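Local coordinates for protein UDP-glucose 4-epimerase (Campylobacter jejuni subsp. jejuni serotype O:2, PDB 7K3P) that interconverts UDP-glucose and UDP-galactose, and probably their N-acetylated counterparts, by NAD-dependent epimerisation at C4 of the sugar, at residues S97-E102 with C197-L202; P148-T153 with S308-D313; R189-A194 with K208-I213; R243-V248 with H276-K281. The protein carries 2 engineered substitutions. All coordinates share one frame; numbering follows the deposited sequence.

Interaction 1: residues S97-E102 with C197-L202; sequences SIEVFE and CMDYTL. With NAD (nicotinamide-adenine-dinucleotide), chain C.
Glu99 presents the end of its carboxylate to two successive backbone amides of the 197-202 loop, its chain bent at the second torsion (chi2 -134°) to turn the group toward them. Glu99 OE2 takes Asp199 N through its syn lone pair at 2.7 Å, in a nearly straight bond (162°). Glu99 OE1 receives Tyr200 N at 3.1 Å, also on the syn side but 32° out of the carboxylate plane. Both oxygens are therefore used and the rotation of the group is fixed, while OE1 also lies against Met198 CB. The same carboxylate stands at right angles to the Tyr200 ring and meets it at the edge, its CD in the ring plane. One face of that ring belongs to Glu102: CB sits 3.8 Å from the centroid of the Tyr200 ring in a CH-pi contact, and the extended chain continues over CZ and OH. The Glu102 carboxylate itself is turned to Tyr110 and Lys109. Phe101 crosses Tyr200 at about a right angle, CD1 to Tyr200 CD2 at 3.7 Å. The fold places this meeting beside the cofactor of a Rossmann-type epimerase, where Glu99 is the N-cap residue of helix 100-105 and the partner loop follows strand 192-193. Nearer the dinucleotide, CD1 of Ile98 touches CE at the end of the extended Met198 chain (4.0 Å). Ile98 CG2 reaches C2D of the nicotinamide ribose at 3.4 Å, and Met198 CE lies 3.8 Å from N7N of the carboxamide. Cys197 is tied by a disulfide to Cys344.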
# COMPACT_ATOMS: atom_id res chain seq x y z
N SER A 97 11.81 -8.40 -2.82
CA SER A 97 13.11 -7.78 -2.55
C SER A 97 13.16 -7.54 -1.04
O SER A 97 12.13 -7.18 -0.45
CB SER A 97 13.25 -6.46 -3.31
OG SER A 97 13.10 -6.67 -4.69
N ILE A 98 14.32 -7.72 -0.41
CA ILE A 98 14.33 -7.87 1.06
C ILE A 98 15.31 -7.00 1.85
O ILE A 98 15.47 -7.21 3.05
CB ILE A 98 14.61 -9.34 1.45
CG1 ILE A 98 16.10 -9.66 1.26
CG2 ILE A 98 13.69 -10.29 0.65
CD1 ILE A 98 16.53 -11.06 1.70
N GLU A 99 15.96 -6.03 1.20
CA GLU A 99 17.02 -5.24 1.85
C GLU A 99 16.56 -3.83 2.21
O GLU A 99 16.38 -2.97 1.33
CB GLU A 99 18.26 -5.16 0.95
CG GLU A 99 18.64 -6.49 0.30
CD GLU A 99 20.13 -6.80 0.38
OE1 GLU A 99 20.80 -6.32 1.32
OE2 GLU A 99 20.62 -7.54 -0.49
N VAL A 100 16.38 -3.60 3.51
CA VAL A 100 16.00 -2.29 4.04
C VAL A 100 16.86 -1.16 3.44
O VAL A 100 16.33 -0.20 2.89
CB VAL A 100 16.08 -2.26 5.58
CG1 VAL A 100 16.18 -0.82 6.11
CG2 VAL A 100 14.88 -2.98 6.19
N PHE A 101 18.18 -1.31 3.51
CA PHE A 101 19.07 -0.26 3.01
C PHE A 101 18.82 0.07 1.54
O PHE A 101 18.82 1.24 1.15
CB PHE A 101 20.54 -0.63 3.24
CG PHE A 101 21.49 0.52 2.99
CD1 PHE A 101 21.87 0.86 1.69
CD2 PHE A 101 21.99 1.26 4.05
CE1 PHE A 101 22.74 1.92 1.46
CE2 PHE A 101 22.86 2.32 3.83
CZ PHE A 101 23.24 2.65 2.53
N GLU A 102 18.62 -0.96 0.71
CA GLU A 102 18.37 -0.72 -0.70
C GLU A 102 17.03 -0.02 -0.90
O GLU A 102 16.89 0.80 -1.80
CB GLU A 102 18.40 -2.04 -1.50
CG GLU A 102 18.28 -1.84 -3.02
CD GLU A 102 17.99 -3.15 -3.77
OE1 GLU A 102 17.52 -4.13 -3.14
OE2 GLU A 102 18.24 -3.18 -5.00
N CYS A 197 21.96 -14.06 2.61
CA CYS A 197 22.92 -13.24 1.88
C CYS A 197 22.30 -11.91 1.52
O CYS A 197 21.38 -11.85 0.71
CB CYS A 197 23.36 -13.91 0.58
SG CYS A 197 24.13 -15.49 0.80
N MET A 198 22.82 -10.85 2.11
CA MET A 198 22.36 -9.52 1.76
C MET A 198 23.49 -8.69 1.16
O MET A 198 24.61 -8.70 1.68
CB MET A 198 21.72 -8.85 2.97
CG MET A 198 20.39 -9.50 3.30
SD MET A 198 19.69 -8.98 4.86
CE MET A 198 18.55 -10.34 5.13
N ASP A 199 23.20 -8.02 0.06
CA ASP A 199 24.21 -7.31 -0.70
C ASP A 199 24.54 -5.94 -0.11
O ASP A 199 25.58 -5.37 -0.42
CB ASP A 199 23.76 -7.17 -2.17
CG ASP A 199 23.50 -8.52 -2.83
OD1 ASP A 199 24.16 -9.51 -2.45
OD2 ASP A 199 22.63 -8.60 -3.74
N TYR A 200 23.67 -5.44 0.77
CA TYR A 200 23.84 -4.09 1.30
C TYR A 200 24.35 -4.01 2.74
O TYR A 200 24.53 -2.93 3.28
CB TYR A 200 22.55 -3.28 1.13
CG TYR A 200 22.29 -2.96 -0.32
CD1 TYR A 200 21.70 -3.89 -1.17
CD2 TYR A 200 22.69 -1.74 -0.85
CE1 TYR A 200 21.49 -3.59 -2.51
CE2 TYR A 200 22.49 -1.44 -2.18
CZ TYR A 200 21.89 -2.36 -3.00
OH TYR A 200 21.69 -2.05 -4.33
N THR A 201 24.60 -5.16 3.35
CA THR A 201 25.05 -5.19 4.74
C THR A 201 26.55 -4.88 4.89
O THR A 201 26.93 -4.08 5.75
CB THR A 201 24.71 -6.53 5.44
OG1 THR A 201 25.28 -7.62 4.69
CG2 THR A 201 23.21 -6.72 5.52
N LEU A 202 27.39 -5.50 4.07
CA LEU A 202 28.84 -5.39 4.24
C LEU A 202 29.32 -3.94 4.11
O LEU A 202 30.31 -3.55 4.74
CB LEU A 202 29.58 -6.30 3.25
CG LEU A 202 31.06 -6.60 3.52
CD1 LEU A 202 31.24 -7.33 4.84
CD2 LEU A 202 31.67 -7.41 2.39
PA NAD C . 15.60 -14.53 -1.21
O1A NAD C . 16.10 -13.38 -2.06
O2A NAD C . 16.66 -15.58 -1.05
O5B NAD C . 14.36 -15.23 -1.89
C5B NAD C . 13.58 -14.48 -2.78
C4B NAD C . 13.28 -15.29 -3.98
O4B NAD C . 12.24 -14.75 -4.73
C3B NAD C . 14.53 -15.41 -4.91
O3B NAD C . 14.95 -16.77 -5.29
C2B NAD C . 14.19 -14.43 -6.06
O2B NAD C . 14.77 -14.77 -7.25
C1B NAD C . 12.70 -14.56 -6.07
N9A NAD C . 12.03 -13.42 -6.71
C8A NAD C . 12.18 -12.12 -6.40
N7A NAD C . 11.43 -11.36 -7.21
C5A NAD C . 10.78 -12.14 -8.08
C6A NAD C . 9.89 -11.92 -9.14
N6A NAD C . 9.49 -10.57 -9.47
N1A NAD C . 9.39 -12.96 -9.83
C2A NAD C . 9.74 -14.23 -9.56
N3A NAD C . 10.62 -14.49 -8.54
C4A NAD C . 11.15 -13.48 -7.79
O3 NAD C . 15.15 -13.93 0.19
PN NAD C . 14.82 -14.82 1.45
O1N NAD C . 14.69 -16.28 1.06
O2N NAD C . 15.93 -14.63 2.44
O5D NAD C . 13.46 -14.29 2.06
C5D NAD C . 12.26 -14.70 1.45
C4D NAD C . 11.06 -13.97 2.04
O4D NAD C . 11.10 -13.99 3.45
C3D NAD C . 10.88 -12.54 1.55
O3D NAD C . 9.55 -12.28 1.37
C2D NAD C . 11.33 -11.69 2.65
O2D NAD C . 10.76 -10.43 2.67
C1D NAD C . 10.99 -12.58 3.88
N1N NAD C . 11.82 -12.29 5.14
C2N NAD C . 13.16 -12.63 5.07
C3N NAD C . 13.97 -12.41 6.17
C7N NAD C . 15.43 -12.78 6.11
O7N NAD C . 15.93 -13.25 5.11
N7N NAD C . 16.24 -12.56 7.26
C4N NAD C . 13.43 -11.85 7.32
C5N NAD C . 12.10 -11.51 7.37
C6N NAD C . 11.27 -11.73 6.27

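Interaction 2: residues P148-T153 with S308-D313; sequences PVVSET and SVLISD
Val149 sets CG1 anti to its own backbone nitrogen (chi1 -178°), which carries that methyl to Asp313 CB at 3.7 Å. Ile311 instead tucks CG1 between its nitrogen and carbonyl carbon (chi1 69°), and CG1 then lies 4.0 Å from Val149 CG2, the two side chains side by side and pointing the same way. The other face of the sheet holds Val150 and Ser312; there the end of Leu310 comes forward to put CD1 against Val150 CG2 at 3.7 Å. Three backbone bonds join the strands in parallel: Ile311 N to Pro148 O, Val150 N to Ile311 O at 2.8 Å, and Asp313 N to Val150 O at 2.7 Å. Before the paired residues begin, Pro148 CB rests on Val309 CB. Just past the bridges Ser151 still lies against Asp313, its CA 3.8 Å from Asp313 CB. Ser151 OG accepts from Thr153 N at 3.2 Å in an ST turn, and the bent Glu152 brings its carboxylate near Asp313. A water spans Glu152 OE1 and Asp313 O, although more acceptors surround it than it has protons to give. The outer polar ends are held elsewhere, Glu152 OE2 by Asn271 N and Asp313 OD1 by Ser315. With strand 242-246 along the other side of strand 309-312, this is a short parallel edge of the mixed sheet that accompanies the Rossmann core of the epimerase.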
# COMPACT_ATOMS: atom_id res chain seq x y z
N PRO A 148 9.76 -4.30 24.40
CA PRO A 148 10.89 -5.22 24.16
C PRO A 148 10.48 -6.55 23.53
O PRO A 148 11.29 -7.20 22.87
CB PRO A 148 11.43 -5.48 25.58
CG PRO A 148 10.26 -5.25 26.46
CD PRO A 148 9.50 -4.12 25.84
N VAL A 149 9.24 -6.97 23.78
CA VAL A 149 8.77 -8.25 23.28
C VAL A 149 7.51 -7.96 22.48
O VAL A 149 6.45 -7.75 23.07
CB VAL A 149 8.45 -9.22 24.43
CG1 VAL A 149 8.01 -10.59 23.88
CG2 VAL A 149 9.67 -9.39 25.35
N VAL A 150 7.64 -7.93 21.15
CA VAL A 150 6.57 -7.43 20.27
C VAL A 150 5.51 -8.49 19.94
O VAL A 150 5.83 -9.59 19.45
CB VAL A 150 7.17 -6.86 18.95
CG1 VAL A 150 6.15 -6.07 18.17
CG2 VAL A 150 8.35 -5.95 19.27
N SER A 151 4.25 -8.17 20.20
CA SER A 151 3.17 -9.10 19.90
C SER A 151 2.48 -8.67 18.60
O SER A 151 2.65 -7.52 18.16
CB SER A 151 2.16 -9.15 21.05
OG SER A 151 1.07 -8.28 20.83
N GLU A 152 1.73 -9.57 17.99
CA GLU A 152 1.09 -9.30 16.70
C GLU A 152 0.19 -8.07 16.76
O GLU A 152 -0.05 -7.41 15.74
CB GLU A 152 0.29 -10.51 16.21
CG GLU A 152 1.12 -11.72 15.83
CD GLU A 152 1.51 -12.56 17.04
OE1 GLU A 152 1.11 -12.21 18.17
OE2 GLU A 152 2.23 -13.57 16.85
N THR A 153 -0.29 -7.74 17.95
CA THR A 153 -1.18 -6.59 18.13
C THR A 153 -0.47 -5.22 18.23
O THR A 153 -1.13 -4.18 18.28
CB THR A 153 -2.05 -6.77 19.38
OG1 THR A 153 -1.19 -7.05 20.49
CG2 THR A 153 -2.97 -7.96 19.19
N SER A 308 17.51 -2.15 24.68
CA SER A 308 18.31 -3.25 25.20
C SER A 308 17.77 -4.61 24.69
O SER A 308 18.53 -5.55 24.46
CB SER A 308 18.34 -3.23 26.74
OG SER A 308 17.03 -3.30 27.26
N VAL A 309 16.46 -4.67 24.50
CA VAL A 309 15.78 -5.91 24.10
C VAL A 309 14.75 -5.64 23.00
O VAL A 309 13.93 -4.71 23.10
CB VAL A 309 15.08 -6.59 25.30
CG1 VAL A 309 14.40 -7.90 24.89
CG2 VAL A 309 16.07 -6.86 26.42
N LEU A 310 14.80 -6.45 21.94
CA LEU A 310 13.79 -6.40 20.87
C LEU A 310 13.63 -7.81 20.29
O LEU A 310 14.50 -8.29 19.56
CB LEU A 310 14.23 -5.41 19.78
CG LEU A 310 13.36 -5.38 18.52
CD1 LEU A 310 11.95 -5.04 18.89
CD2 LEU A 310 13.89 -4.37 17.50
N ILE A 311 12.53 -8.47 20.62
CA ILE A 311 12.30 -9.83 20.12
C ILE A 311 10.82 -10.02 19.82
O ILE A 311 9.98 -9.22 20.26
CB ILE A 311 12.75 -10.90 21.16
CG1 ILE A 311 11.82 -10.89 22.37
CG2 ILE A 311 14.19 -10.66 21.59
CD1 ILE A 311 12.11 -12.04 23.35
N SER A 312 10.50 -11.08 19.08
CA SER A 312 9.10 -11.39 18.79
C SER A 312 8.48 -12.09 20.00
O SER A 312 9.14 -12.91 20.66
CB SER A 312 8.98 -12.34 17.59
OG SER A 312 9.56 -11.80 16.40
N ASP A 313 7.21 -11.79 20.25
CA ASP A 313 6.41 -12.61 21.15
C ASP A 313 5.86 -13.77 20.30
O ASP A 313 5.06 -13.55 19.40
CB ASP A 313 5.25 -11.78 21.69
CG ASP A 313 4.37 -12.56 22.67
OD1 ASP A 313 4.43 -13.81 22.72
OD2 ASP A 313 3.60 -11.89 23.39
O HOH W 1 2.42 -14.04 20.11

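Interaction 3: residues R189-A194 with K208-I213; sequences RYFNVA and KATLLI. With NAD (nicotinamide-adenine-dinucleotide), chain C.
Thr210 O faces Asn192 across the contact and receives protons from two waters, at 2.9 and 3.0 Å from the oxygen. The first of them also accepts from Asn192 N at 3.1 Å, which makes a sound one-water bridge between the segments; the second lies near the Asn192 side chain and Ile213 N, where its bonding is weak or doubtful. Asn192 CB also packs directly on Thr210 O at 3.4 Å. With CG anti to the backbone nitrogen (chi1 -178°), the Asn192 amide extends past that carbonyl, so that ND2 meets Leu211 CD2, the two side chains crossing at about a right angle. Apolar contacts flank it: Thr210 CG2 on Phe191 CD1, and Ala194 CB on Ile213 CG2 (4.1 Å). One residue before Phe191, Tyr190 turns to the cofactor instead, and its OH donates to O4D of the nicotinamide ribose at 2.9 Å while its ring lies obliquely by the nicotinamide. Residues 190-193 thus line the NAD pocket, and Ala194 packs on Ile213 at the start of helix 212-220. Strand 192-193 pairs with strand 242-246 through Ile246, and Ile333 and Ala337 of helix 330-343 touch both Ala194 and Ile213.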
# COMPACT_ATOMS: atom_id res chain seq x y z
N ARG A 189 5.29 -12.95 10.38
CA ARG A 189 6.29 -11.90 10.60
C ARG A 189 7.44 -12.46 11.44
O ARG A 189 7.20 -13.25 12.36
CB ARG A 189 5.67 -10.71 11.33
CG ARG A 189 4.45 -10.09 10.65
CD ARG A 189 3.80 -9.11 11.59
NE ARG A 189 2.58 -8.53 11.03
CZ ARG A 189 1.57 -8.11 11.77
NH1 ARG A 189 1.63 -8.21 13.10
NH2 ARG A 189 0.50 -7.60 11.18
N TYR A 190 8.67 -12.05 11.13
CA TYR A 190 9.82 -12.52 11.88
C TYR A 190 11.00 -11.59 11.67
O TYR A 190 11.02 -10.78 10.72
CB TYR A 190 10.19 -13.96 11.49
CG TYR A 190 10.15 -14.24 9.99
CD1 TYR A 190 8.94 -14.46 9.33
CD2 TYR A 190 11.32 -14.32 9.25
CE1 TYR A 190 8.91 -14.74 7.95
CE2 TYR A 190 11.30 -14.60 7.90
CZ TYR A 190 10.10 -14.81 7.25
OH TYR A 190 10.10 -15.08 5.90
N PHE A 191 11.99 -11.71 12.55
CA PHE A 191 13.20 -10.92 12.43
C PHE A 191 14.19 -11.62 11.50
O PHE A 191 13.80 -12.42 10.65
CB PHE A 191 13.79 -10.67 13.82
CG PHE A 191 13.06 -9.61 14.59
CD1 PHE A 191 13.39 -8.27 14.43
CD2 PHE A 191 12.02 -9.94 15.45
CE1 PHE A 191 12.71 -7.27 15.13
CE2 PHE A 191 11.33 -8.96 16.15
CZ PHE A 191 11.67 -7.62 15.99
N ASN A 192 15.47 -11.32 11.66
CA ASN A 192 16.49 -11.78 10.73
C ASN A 192 16.67 -13.31 10.74
O ASN A 192 16.62 -13.95 11.81
CB ASN A 192 17.82 -11.10 11.06
CG ASN A 192 18.92 -11.49 10.09
OD1 ASN A 192 19.88 -12.19 10.45
ND2 ASN A 192 18.79 -11.04 8.85
N VAL A 193 16.88 -13.90 9.57
CA VAL A 193 17.18 -15.33 9.55
C VAL A 193 18.65 -15.61 9.24
O VAL A 193 19.19 -15.14 8.25
CB VAL A 193 16.18 -16.18 8.71
CG1 VAL A 193 15.04 -15.34 8.18
CG2 VAL A 193 16.88 -16.99 7.64
N ALA A 194 19.30 -16.37 10.13
CA ALA A 194 20.74 -16.60 10.03
C ALA A 194 21.12 -17.17 8.67
O ALA A 194 20.42 -18.03 8.13
CB ALA A 194 21.22 -17.54 11.15
N LYS A 208 22.60 -2.09 12.42
CA LYS A 208 21.72 -2.30 13.56
C LYS A 208 21.98 -3.66 14.19
O LYS A 208 22.48 -4.57 13.51
CB LYS A 208 20.25 -2.20 13.14
CG LYS A 208 19.79 -0.78 12.77
CD LYS A 208 19.63 0.10 14.01
CE LYS A 208 19.22 1.53 13.62
NZ LYS A 208 18.96 2.38 14.82
N ALA A 209 21.61 -3.81 15.46
CA ALA A 209 21.88 -5.05 16.19
C ALA A 209 21.03 -6.21 15.67
O ALA A 209 21.31 -7.36 15.97
CB ALA A 209 21.67 -4.85 17.71
N THR A 210 19.98 -5.89 14.91
CA THR A 210 19.14 -6.93 14.31
C THR A 210 19.93 -7.73 13.28
O THR A 210 19.53 -8.83 12.89
CB THR A 210 17.88 -6.34 13.66
OG1 THR A 210 18.25 -5.16 12.93
CG2 THR A 210 16.86 -5.95 14.70
N LEU A 211 21.06 -7.18 12.84
CA LEU A 211 21.92 -7.83 11.84
C LEU A 211 23.16 -8.43 12.50
O LEU A 211 24.16 -8.73 11.83
CB LEU A 211 22.34 -6.82 10.76
CG LEU A 211 21.23 -6.29 9.86
CD1 LEU A 211 21.68 -5.07 9.04
CD2 LEU A 211 20.78 -7.40 8.94
N LEU A 212 23.09 -8.61 13.82
CA LEU A 212 24.25 -9.08 14.60
C LEU A 212 24.87 -10.40 14.11
O LEU A 212 26.09 -10.53 14.01
CB LEU A 212 23.89 -9.20 16.08
CG LEU A 212 24.86 -10.05 16.91
CD1 LEU A 212 26.21 -9.37 17.07
CD2 LEU A 212 24.26 -10.39 18.26
N ILE A 213 24.03 -11.39 13.81
CA ILE A 213 24.56 -12.66 13.31
C ILE A 213 25.24 -12.50 11.94
O ILE A 213 26.30 -13.09 11.70
CB ILE A 213 23.48 -13.74 13.25
CG1 ILE A 213 22.92 -13.99 14.65
CG2 ILE A 213 24.05 -15.03 12.69
CD1 ILE A 213 22.50 -15.43 14.89
PA NAD C . 15.60 -14.53 -1.21
O1A NAD C . 16.10 -13.38 -2.06
O2A NAD C . 16.66 -15.58 -1.05
O5B NAD C . 14.36 -15.23 -1.89
C5B NAD C . 13.58 -14.48 -2.78
C4B NAD C . 13.28 -15.29 -3.98
O4B NAD C . 12.24 -14.75 -4.73
C3B NAD C . 14.53 -15.41 -4.91
O3B NAD C . 14.95 -16.77 -5.29
C2B NAD C . 14.19 -14.43 -6.06
O2B NAD C . 14.77 -14.77 -7.25
C1B NAD C . 12.70 -14.56 -6.07
N9A NAD C . 12.03 -13.42 -6.71
C8A NAD C . 12.18 -12.12 -6.40
N7A NAD C . 11.43 -11.36 -7.21
C5A NAD C . 10.78 -12.14 -8.08
C6A NAD C . 9.89 -11.92 -9.14
N6A NAD C . 9.49 -10.57 -9.47
N1A NAD C . 9.39 -12.96 -9.83
C2A NAD C . 9.74 -14.23 -9.56
N3A NAD C . 10.62 -14.49 -8.54
C4A NAD C . 11.15 -13.48 -7.79
O3 NAD C . 15.15 -13.93 0.19
PN NAD C . 14.82 -14.82 1.45
O1N NAD C . 14.69 -16.28 1.06
O2N NAD C . 15.93 -14.63 2.44
O5D NAD C . 13.46 -14.29 2.06
C5D NAD C . 12.26 -14.70 1.45
C4D NAD C . 11.06 -13.97 2.04
O4D NAD C . 11.10 -13.99 3.45
C3D NAD C . 10.88 -12.54 1.55
O3D NAD C . 9.55 -12.28 1.37
C2D NAD C . 11.33 -11.69 2.65
O2D NAD C . 10.76 -10.43 2.67
C1D NAD C . 10.99 -12.58 3.88
N1N NAD C . 11.82 -12.29 5.14
C2N NAD C . 13.16 -12.63 5.07
C3N NAD C . 13.97 -12.41 6.17
C7N NAD C . 15.43 -12.78 6.11
O7N NAD C . 15.93 -13.25 5.11
N7N NAD C . 16.24 -12.56 7.26
C4N NAD C . 13.43 -11.85 7.32
C5N NAD C . 12.10 -11.51 7.37
C6N NAD C . 11.27 -11.73 6.27
O HOH W 2 17.00 -9.72 13.89
O HOH W 3 21.36 -10.95 11.93

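Interaction 4: residues R243-V248 with H276-K281; sequences RDFIHV and HGFSVK. With ACT (acetate ion), chain G.
Phe278 and Arg243 form an antiparallel hydrogen-bonded pair where the short strand 278-279 joins strand 242-246 in the mixed sheet of the epimerase. Phe278 N gives to Arg243 O at 2.8 Å and Arg243 N gives back to Phe278 O at 2.9 Å. Both side chains go to the same face. Phe278, the residue most covered here, sends its ring toward Phe245: CD2 approaches the Phe245 ring at the edge, in its plane, and lies 3.9 Å from Phe245 CD2. The two side chains cross obliquely, in an apolar contact. Leu330 and Ile333 of helix 330-343 also touch Phe278, and Leu212 and Ile213 of helix 212-220 touch Phe245, so the phenylalanines join the sheet to two helices. The backbone comes close beside the pair, with Gly277 CA 3.1 Å from Arg243 O. A water lies between Phe245 O and His276 O, more acceptors being within its reach than it has protons. His276 folds back so that ND1 donates to Gly277 O at 2.9 Å, while its NE2 is taken by Asp328. Arg243 bends at its second torsion (chi2 -61°) and turns its guanidinium to an acetate, probably from the crystallisation liquor, consistent with a site for an anionic part of the substrate. Pro307 O also takes Arg243 NH2. The ion is gripped at the guanidinium edge by two bonds, Arg243 NE to OXT at 2.8 Å and Arg243 NH2 to O at 3.0 Å.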
# COMPACT_ATOMS: atom_id res chain seq x y z
N ARG A 243 18.70 -9.62 20.82
CA ARG A 243 17.93 -9.56 19.58
C ARG A 243 17.44 -10.93 19.16
O ARG A 243 17.86 -11.95 19.70
CB ARG A 243 18.76 -8.93 18.45
CG ARG A 243 19.08 -7.45 18.68
CD ARG A 243 17.80 -6.63 18.76
NE ARG A 243 18.07 -5.19 18.82
CZ ARG A 243 18.26 -4.50 19.94
NH1 ARG A 243 18.22 -5.10 21.12
NH2 ARG A 243 18.48 -3.19 19.88
N ASP A 244 16.57 -10.94 18.15
CA ASP A 244 15.82 -12.11 17.75
C ASP A 244 16.38 -12.63 16.41
O ASP A 244 16.41 -11.90 15.41
CB ASP A 244 14.35 -11.69 17.64
CG ASP A 244 13.41 -12.86 17.49
OD1 ASP A 244 13.60 -13.67 16.55
OD2 ASP A 244 12.46 -12.95 18.31
N PHE A 245 16.85 -13.88 16.41
CA PHE A 245 17.36 -14.53 15.19
C PHE A 245 16.71 -15.90 15.03
O PHE A 245 16.24 -16.48 16.01
CB PHE A 245 18.88 -14.69 15.27
CG PHE A 245 19.59 -13.43 15.63
CD1 PHE A 245 19.88 -12.48 14.65
CD2 PHE A 245 19.95 -13.18 16.95
CE1 PHE A 245 20.52 -11.30 14.99
CE2 PHE A 245 20.59 -12.00 17.29
CZ PHE A 245 20.88 -11.06 16.30
N ILE A 246 16.68 -16.42 13.81
CA ILE A 246 16.04 -17.71 13.60
C ILE A 246 16.76 -18.57 12.56
O ILE A 246 17.32 -18.05 11.58
CB ILE A 246 14.54 -17.56 13.25
CG1 ILE A 246 13.83 -18.91 13.37
CG2 ILE A 246 14.36 -16.94 11.85
CD1 ILE A 246 12.32 -18.77 13.46
N HIS A 247 16.77 -19.88 12.78
CA HIS A 247 17.41 -20.81 11.86
C HIS A 247 16.56 -20.94 10.59
O HIS A 247 15.34 -20.99 10.66
CB HIS A 247 17.58 -22.18 12.53
CG HIS A 247 18.45 -23.12 11.76
ND1 HIS A 247 17.99 -23.86 10.68
CD2 HIS A 247 19.76 -23.44 11.90
CE1 HIS A 247 18.97 -24.59 10.20
NE2 HIS A 247 20.06 -24.36 10.91
N VAL A 248 17.22 -20.99 9.43
CA VAL A 248 16.48 -21.05 8.16
C VAL A 248 15.51 -22.23 8.09
O VAL A 248 14.45 -22.13 7.46
CB VAL A 248 17.42 -21.03 6.93
CG1 VAL A 248 18.33 -22.27 6.92
CG2 VAL A 248 16.62 -20.95 5.63
N HIS A 276 12.47 -16.01 22.80
CA HIS A 276 13.57 -15.38 23.53
C HIS A 276 14.60 -14.94 22.51
O HIS A 276 14.58 -15.41 21.36
CB HIS A 276 14.25 -16.39 24.47
CG HIS A 276 14.93 -17.50 23.75
ND1 HIS A 276 16.22 -17.40 23.26
CD2 HIS A 276 14.50 -18.73 23.38
CE1 HIS A 276 16.55 -18.52 22.64
NE2 HIS A 276 15.52 -19.34 22.70
N GLY A 277 15.52 -14.08 22.92
CA GLY A 277 16.56 -13.60 22.03
C GLY A 277 17.92 -14.18 22.35
O GLY A 277 18.05 -15.12 23.14
N PHE A 278 18.94 -13.63 21.70
CA PHE A 278 20.33 -13.94 21.99
C PHE A 278 21.06 -12.61 22.16
O PHE A 278 20.71 -11.63 21.51
CB PHE A 278 20.95 -14.74 20.83
CG PHE A 278 20.22 -16.03 20.52
CD1 PHE A 278 20.50 -17.20 21.23
CD2 PHE A 278 19.24 -16.07 19.54
CE1 PHE A 278 19.82 -18.39 20.95
CE2 PHE A 278 18.55 -17.26 19.24
CZ PHE A 278 18.85 -18.42 19.94
N SER A 279 22.07 -12.57 23.04
CA SER A 279 22.80 -11.33 23.28
C SER A 279 23.97 -11.20 22.31
O SER A 279 24.36 -12.17 21.65
CB SER A 279 23.31 -11.28 24.73
OG SER A 279 24.42 -12.13 24.91
N VAL A 280 24.50 -9.98 22.19
CA VAL A 280 25.64 -9.70 21.33
C VAL A 280 26.83 -10.54 21.76
O VAL A 280 27.56 -11.10 20.94
CB VAL A 280 26.05 -8.21 21.40
CG1 VAL A 280 27.30 -7.95 20.57
CG2 VAL A 280 24.89 -7.31 20.93
N LYS A 281 27.02 -10.62 23.07
CA LYS A 281 28.11 -11.36 23.67
C LYS A 281 27.98 -12.86 23.38
O LYS A 281 28.96 -13.53 23.02
CB LYS A 281 28.11 -11.10 25.18
CG LYS A 281 29.47 -11.08 25.84
CD LYS A 281 29.33 -10.85 27.36
CE LYS A 281 30.62 -11.20 28.11
NZ LYS A 281 30.65 -10.69 29.52
C ACT G . 18.21 -2.39 16.65
O ACT G . 18.76 -1.55 17.41
OXT ACT G . 18.69 -3.56 16.63
CH3 ACT G . 17.04 -2.04 15.78
O HOH W 4 15.56 -15.35 18.78

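Overall arrangement
Interactions 2, 3 and 4 share one mixed sheet: strand 242-246 of interaction 4 lies beside strand 309-312 of interaction 2 and strand 192-193 of interaction 3. The centres of interactions 3 and 4 are about 7 Å apart, and those of 2 and 4 about 12 Å; Asp244 OD2 on Ser312 N ties the latter two. Interaction 1 stands apart, about 23 Å from interaction 2 between centres, but touches interaction 3 through Met198 and Asn192. Along the chain, interactions 3 and 4 follow each other between the halves of interaction 2, while 1 and 3 interleave. The mixed sheet thus runs from its 148-153 edge to strand 192-193, which with interaction 1 lines the NAD pocket.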